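Local coordinates for protein pantothenate synthetase (Francisella tularensis subsp. tularensis, PDB 5HG0) that probably joins pantoate to beta-alanine in an ATP-dependent, two-step reaction through a pantoyl-adenylate, giving pantothenate, at residues 146-151 and 172-177; 189-194 and 250-255. All blocks are in the same frame, centred on the assembly; numbering follows the deposited sequence.

Contact 1: 146-151 and 172-177. With SAM (S-adenosylmethionine), chain D.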
# COMPACT_ATOMS: atom_id res chain seq x y z
N ASN B 146 -18.45 0.97 6.21
CA ASN B 146 -18.98 0.26 5.06
C ASN B 146 -18.51 0.94 3.78
O ASN B 146 -18.59 2.16 3.66
CB ASN B 146 -20.51 0.21 5.10
CG ASN B 146 -21.03 -0.66 6.23
OD1 ASN B 146 -20.64 -1.82 6.36
ND2 ASN B 146 -21.91 -0.10 7.06
N LEU B 147 -18.03 0.13 2.83
CA LEU B 147 -17.61 0.61 1.52
C LEU B 147 -18.50 -0.01 0.46
O LEU B 147 -18.70 -1.23 0.44
CB LEU B 147 -16.14 0.25 1.26
CG LEU B 147 -15.60 0.54 -0.14
CD1 LEU B 147 -15.57 2.03 -0.41
CD2 LEU B 147 -14.22 -0.08 -0.33
N TYR B 148 -19.04 0.82 -0.43
CA TYR B 148 -20.01 0.38 -1.42
C TYR B 148 -19.39 0.47 -2.81
O TYR B 148 -18.87 1.52 -3.20
CB TYR B 148 -21.29 1.22 -1.33
CG TYR B 148 -21.98 1.04 -0.00
CD1 TYR B 148 -21.59 1.78 1.11
CD2 TYR B 148 -23.00 0.11 0.16
CE1 TYR B 148 -22.21 1.61 2.34
CE2 TYR B 148 -23.63 -0.07 1.38
CZ TYR B 148 -23.23 0.68 2.46
OH TYR B 148 -23.85 0.51 3.67
N LEU B 149 -19.45 -0.64 -3.54
CA LEU B 149 -18.83 -0.77 -4.85
C LEU B 149 -19.83 -1.33 -5.85
O LEU B 149 -20.68 -2.16 -5.49
CB LEU B 149 -17.60 -1.69 -4.78
CG LEU B 149 -16.48 -1.26 -3.83
CD1 LEU B 149 -15.44 -2.37 -3.70
CD2 LEU B 149 -15.83 0.03 -4.30
N GLY B 150 -19.73 -0.87 -7.09
CA GLY B 150 -20.60 -1.37 -8.14
C GLY B 150 -20.04 -2.62 -8.80
O GLY B 150 -18.83 -2.81 -8.90
N GLU B 151 -20.96 -3.49 -9.24
CA GLU B 151 -20.58 -4.75 -9.86
C GLU B 151 -19.99 -4.56 -11.25
O GLU B 151 -19.35 -5.48 -11.77
CB GLU B 151 -21.80 -5.67 -9.92
CG GLU B 151 -21.51 -7.12 -10.31
CD GLU B 151 -22.78 -7.92 -10.50
OE1 GLU B 151 -22.84 -9.08 -10.04
OE2 GLU B 151 -23.74 -7.38 -11.09
N LYS B 172 -16.30 -3.26 5.88
CA LYS B 172 -17.08 -4.23 5.13
C LYS B 172 -17.36 -3.69 3.73
O LYS B 172 -17.62 -2.49 3.56
CB LYS B 172 -18.40 -4.54 5.85
CG LYS B 172 -19.26 -5.60 5.17
CD LYS B 172 -20.59 -5.76 5.88
CE LYS B 172 -21.55 -6.62 5.07
NZ LYS B 172 -22.91 -6.65 5.68
N ILE B 173 -17.29 -4.56 2.74
CA ILE B 173 -17.45 -4.18 1.34
C ILE B 173 -18.81 -4.69 0.87
O ILE B 173 -19.07 -5.90 0.89
CB ILE B 173 -16.32 -4.73 0.47
CG1 ILE B 173 -14.99 -4.08 0.85
CG2 ILE B 173 -16.63 -4.50 -1.00
CD1 ILE B 173 -13.81 -4.58 0.06
N ILE B 174 -19.66 -3.77 0.43
CA ILE B 174 -21.00 -4.09 -0.07
C ILE B 174 -20.99 -3.86 -1.57
O ILE B 174 -20.80 -2.72 -2.03
CB ILE B 174 -22.08 -3.24 0.61
CG1 ILE B 174 -22.13 -3.52 2.12
CG2 ILE B 174 -23.44 -3.49 -0.03
CD1 ILE B 174 -21.27 -2.58 2.95
N VAL B 175 -21.17 -4.93 -2.34
CA VAL B 175 -21.17 -4.87 -3.79
C VAL B 175 -22.61 -4.75 -4.27
O VAL B 175 -23.50 -5.47 -3.80
CB VAL B 175 -20.49 -6.11 -4.39
CG1 VAL B 175 -20.36 -5.96 -5.90
CG2 VAL B 175 -19.13 -6.33 -3.74
N CYS B 176 -22.84 -3.84 -5.22
CA CYS B 176 -24.18 -3.56 -5.70
C CYS B 176 -24.32 -3.94 -7.17
O CYS B 176 -23.37 -3.82 -7.94
CB CYS B 176 -24.52 -2.07 -5.51
SG CYS B 176 -24.33 -1.47 -3.81
N PRO B 177 -25.50 -4.41 -7.58
CA PRO B 177 -25.69 -4.83 -8.97
C PRO B 177 -25.55 -3.67 -9.95
O PRO B 177 -25.80 -2.51 -9.62
CB PRO B 177 -27.11 -5.40 -8.98
CG PRO B 177 -27.79 -4.76 -7.82
CD PRO B 177 -26.72 -4.60 -6.78
N SAM D . -12.24 3.84 -9.92
CA SAM D . -12.73 5.08 -9.33
C SAM D . -12.07 5.36 -7.98
O SAM D . -12.61 5.03 -6.92
OXT SAM D . -10.97 5.92 -7.92
CB SAM D . -14.26 5.08 -9.25
CG SAM D . -14.89 4.92 -10.63
SD SAM D . -16.68 4.67 -10.72
CE SAM D . -17.16 6.23 -11.53
C5' SAM D . -17.34 4.92 -9.05
C4' SAM D . -18.21 3.77 -8.55
O4' SAM D . -19.46 3.71 -9.23
C3' SAM D . -17.53 2.42 -8.77
O3' SAM D . -17.59 1.68 -7.58
C2' SAM D . -18.38 1.73 -9.81
O2' SAM D . -18.42 0.34 -9.60
C1' SAM D . -19.73 2.37 -9.60
N9 SAM D . -20.54 2.26 -10.83
C8 SAM D . -20.24 2.81 -12.05
N7 SAM D . -21.23 2.47 -12.92
C5 SAM D . -22.14 1.72 -12.27
C6 SAM D . -23.32 1.12 -12.69
N6 SAM D . -23.73 1.25 -13.95
N1 SAM D . -24.07 0.39 -11.79
C2 SAM D . -23.64 0.26 -10.49
N3 SAM D . -22.46 0.85 -10.08
C4 SAM D . -21.72 1.57 -10.96
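The Y148 ring has I174 over one face and C176 at its edge: CD1 of I174 stands 4.1 Å from the ring centroid, 24° off the normal and shifted toward the rim, a CH-pi contact, while the C176 sulfur lies near the ring plane. Y148 and I174 run side by side out of the sheet, and Y148 CD2 comes within 3.5 Å of I174 CB. With CG of Y148 beside its own backbone N (chi1 -63°), the ring lies alongside I174, and its hydroxyl hydrogen-bonds N50 and E49 by helix 37-49. The N146 amide lies on the same face of the sheet as Y148 and I174: OD1 rests 3.6 Å from I174 CD1 and against K172 CB, while ND2 is held by N50. The strands are parallel neighbours of the beta-alpha-beta unit 146-150, 154-166, 172-176, strand 172-176 forming one edge of the Rossmann-like sheet of this HUP-clan enzyme. Their alternating ladder runs from L147 N to K172 O (2.8 Å) and on through I174, L149 and C176, ending in a more bent bond from E151 N to C176 O (135° at the hydrogen). On the opposite face, beneath helix 154-166, L149 CD1 meets I173 CG2 at 3.6 Å. At the C-terminal end of strand 146-150, the G150 N-H faces the ribose of S-adenosylmethionine, weakly bonded to O2' at 3.1 Å and to O3' at 3.4 Å; D153, Q179 and L187 also hold the ligand. G150 and E151 belong to the predicted ATP site, consistent with the ligand's adenosine occupying the nucleotide position.

Contact 2: 189-194 and 250-255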
# COMPACT_ATOMS: atom_id res chain seq x y z
N SER B 189 -20.35 6.89 -16.95
CA SER B 189 -20.11 8.32 -17.16
C SER B 189 -19.56 8.59 -18.55
O SER B 189 -19.92 9.59 -19.18
CB SER B 189 -19.14 8.84 -16.09
OG SER B 189 -19.64 8.60 -14.79
N ARG B 190 -18.68 7.71 -19.05
CA ARG B 190 -18.10 7.91 -20.37
C ARG B 190 -19.13 7.83 -21.49
O ARG B 190 -18.87 8.32 -22.59
CB ARG B 190 -16.98 6.90 -20.61
CG ARG B 190 -15.71 7.17 -19.82
CD ARG B 190 -14.65 6.10 -20.08
NE ARG B 190 -13.42 6.37 -19.34
CZ ARG B 190 -13.17 5.90 -18.12
NH1 ARG B 190 -12.03 6.19 -17.52
NH2 ARG B 190 -14.07 5.14 -17.50
N ASN B 191 -20.30 7.24 -21.23
CA ASN B 191 -21.37 7.22 -22.22
C ASN B 191 -21.95 8.60 -22.48
O ASN B 191 -22.70 8.77 -23.44
CB ASN B 191 -22.48 6.27 -21.78
CG ASN B 191 -22.01 4.83 -21.70
OD1 ASN B 191 -20.98 4.46 -22.27
ND2 ASN B 191 -22.77 4.00 -20.99
N LYS B 192 -21.63 9.59 -21.64
CA LYS B 192 -22.01 10.97 -21.92
C LYS B 192 -21.43 11.45 -23.25
O LYS B 192 -22.06 12.25 -23.95
CB LYS B 192 -21.56 11.87 -20.77
CG LYS B 192 -21.81 13.35 -20.95
CD LYS B 192 -21.41 14.09 -19.68
CE LYS B 192 -21.47 15.60 -19.85
NZ LYS B 192 -21.08 16.31 -18.60
N ASN B 193 -20.25 10.96 -23.61
CA ASN B 193 -19.60 11.33 -24.86
C ASN B 193 -20.16 10.60 -26.08
O ASN B 193 -19.72 10.89 -27.20
CB ASN B 193 -18.09 11.06 -24.76
CG ASN B 193 -17.46 11.72 -23.55
OD1 ASN B 193 -17.91 12.78 -23.09
ND2 ASN B 193 -16.41 11.10 -23.02
N LEU B 194 -21.10 9.68 -25.89
CA LEU B 194 -21.64 8.92 -27.02
C LEU B 194 -22.54 9.80 -27.87
O LEU B 194 -23.45 10.46 -27.36
CB LEU B 194 -22.40 7.70 -26.52
CG LEU B 194 -21.59 6.49 -26.06
CD1 LEU B 194 -22.52 5.37 -25.62
CD2 LEU B 194 -20.67 6.01 -27.17
N VAL B 250 -15.18 6.35 -27.70
CA VAL B 250 -15.68 6.02 -26.37
C VAL B 250 -15.45 4.54 -26.12
O VAL B 250 -15.82 3.69 -26.94
CB VAL B 250 -17.17 6.37 -26.23
CG1 VAL B 250 -17.69 5.94 -24.87
CG2 VAL B 250 -17.38 7.86 -26.44
N ARG B 251 -14.83 4.22 -24.98
CA ARG B 251 -14.57 2.85 -24.58
C ARG B 251 -15.63 2.40 -23.58
O ARG B 251 -15.91 3.10 -22.60
CB ARG B 251 -13.18 2.71 -23.97
CG ARG B 251 -12.81 1.29 -23.57
CD ARG B 251 -11.39 1.20 -23.05
NE ARG B 251 -10.96 -0.19 -22.87
CZ ARG B 251 -11.01 -0.85 -21.72
NH1 ARG B 251 -10.60 -2.11 -21.66
NH2 ARG B 251 -11.47 -0.25 -20.63
N LEU B 252 -16.22 1.24 -23.84
CA LEU B 252 -17.27 0.68 -23.00
C LEU B 252 -16.86 -0.70 -22.51
O LEU B 252 -16.32 -1.50 -23.27
CB LEU B 252 -18.60 0.58 -23.76
CG LEU B 252 -19.31 1.86 -24.24
CD1 LEU B 252 -18.66 2.43 -25.49
CD2 LEU B 252 -20.79 1.59 -24.48
N ILE B 253 -17.12 -0.97 -21.23
CA ILE B 253 -16.85 -2.26 -20.63
C ILE B 253 -18.14 -2.79 -20.01
O ILE B 253 -19.05 -2.03 -19.67
CB ILE B 253 -15.73 -2.21 -19.57
CG1 ILE B 253 -16.18 -1.39 -18.36
CG2 ILE B 253 -14.45 -1.64 -20.17
CD1 ILE B 253 -15.24 -1.50 -17.18
N ASP B 254 -18.20 -4.11 -19.87
CA ASP B 254 -19.34 -4.75 -19.24
C ASP B 254 -18.97 -6.17 -18.84
O ASP B 254 -18.08 -6.78 -19.43
CB ASP B 254 -20.57 -4.77 -20.16
CG ASP B 254 -21.85 -5.07 -19.41
OD1 ASP B 254 -21.84 -5.04 -18.16
OD2 ASP B 254 -22.89 -5.33 -20.06
N ASN B 255 -19.66 -6.67 -17.82
CA ASN B 255 -19.55 -8.06 -17.41
C ASN B 255 -20.91 -8.49 -16.86
O ASN B 255 -21.62 -7.69 -16.25
CB ASN B 255 -18.45 -8.28 -16.36
CG ASN B 255 -18.84 -7.75 -14.99
OD1 ASN B 255 -19.45 -8.46 -14.19
ND2 ASN B 255 -18.49 -6.50 -14.71
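L194 and V250 mark the nearest approach of the two backbones, CA to CA 6.7 Å, where the end of the 3-10 turn 189-193 meets the start of strand 250-255 with no hydrogen bond between them. V250 points its side chain at the turn and spreads both methyls over it. CG1, anti to the V250 backbone N (chi1 177°), lies 3.5 Å from the carbonyl oxygen of R190, which already accepts the N-H of N193 within the turn. CG2 reaches N193 CB at 3.7 Å. Crossing V250 at about a right angle, L194 sets its CD2 3.6 Å from V250 CB, between the two methyl branches, and its CD1 more loosely against L252 CD2. The N191 side chain lies obliquely over L252, with OD1 3.6 Å from L252 CD2 in a contact of van der Waals kind. R190 adds its extended aliphatic chain, CD passing 4.1 Å from the R251 carbonyl oxygen. The guanidinium groups of R190 and R251 stay apart, and each has its own carboxylate: D69 pairs with R190 and E120 with R251, which probably offsets the like charges. S189 and R190 belong to the predicted ATP site; the R190 side chain lies about 5 Å from that of M32 and about 6 Å from that of Q63, both predicted substrate-site residues. The contact thus seats the loop that leads from strand 172-176 to helix 196-211 against the edge strand of the antiparallel sheet; L252 is backed by F245 of strand 240-247, while the R190 and R251 charges reach helices 67-71 and 120-123.

From the N terminus, the chain first lays down most of the parallel sheet; contact 1 then closes the short loop through helix 154-166, setting strand 172-176 at the sheet's edge. Only afterwards does contact 2 open, closing a longer loop through helices 196-211 and 217-226 and the antiparallel strands 230-236 and 240-247. The two loops follow in series, neither nesting nor crossing, with contact centres about 21 Å apart on opposite sides of the chain's centre. They nevertheless meet: E151 O and N255 ND2, 3.2 Å apart, probably form a hydrogen bond. Contact 1 pairs the last two strands of the parallel sheet, and contact 2 ties the 189-194 loop to the antiparallel sheet.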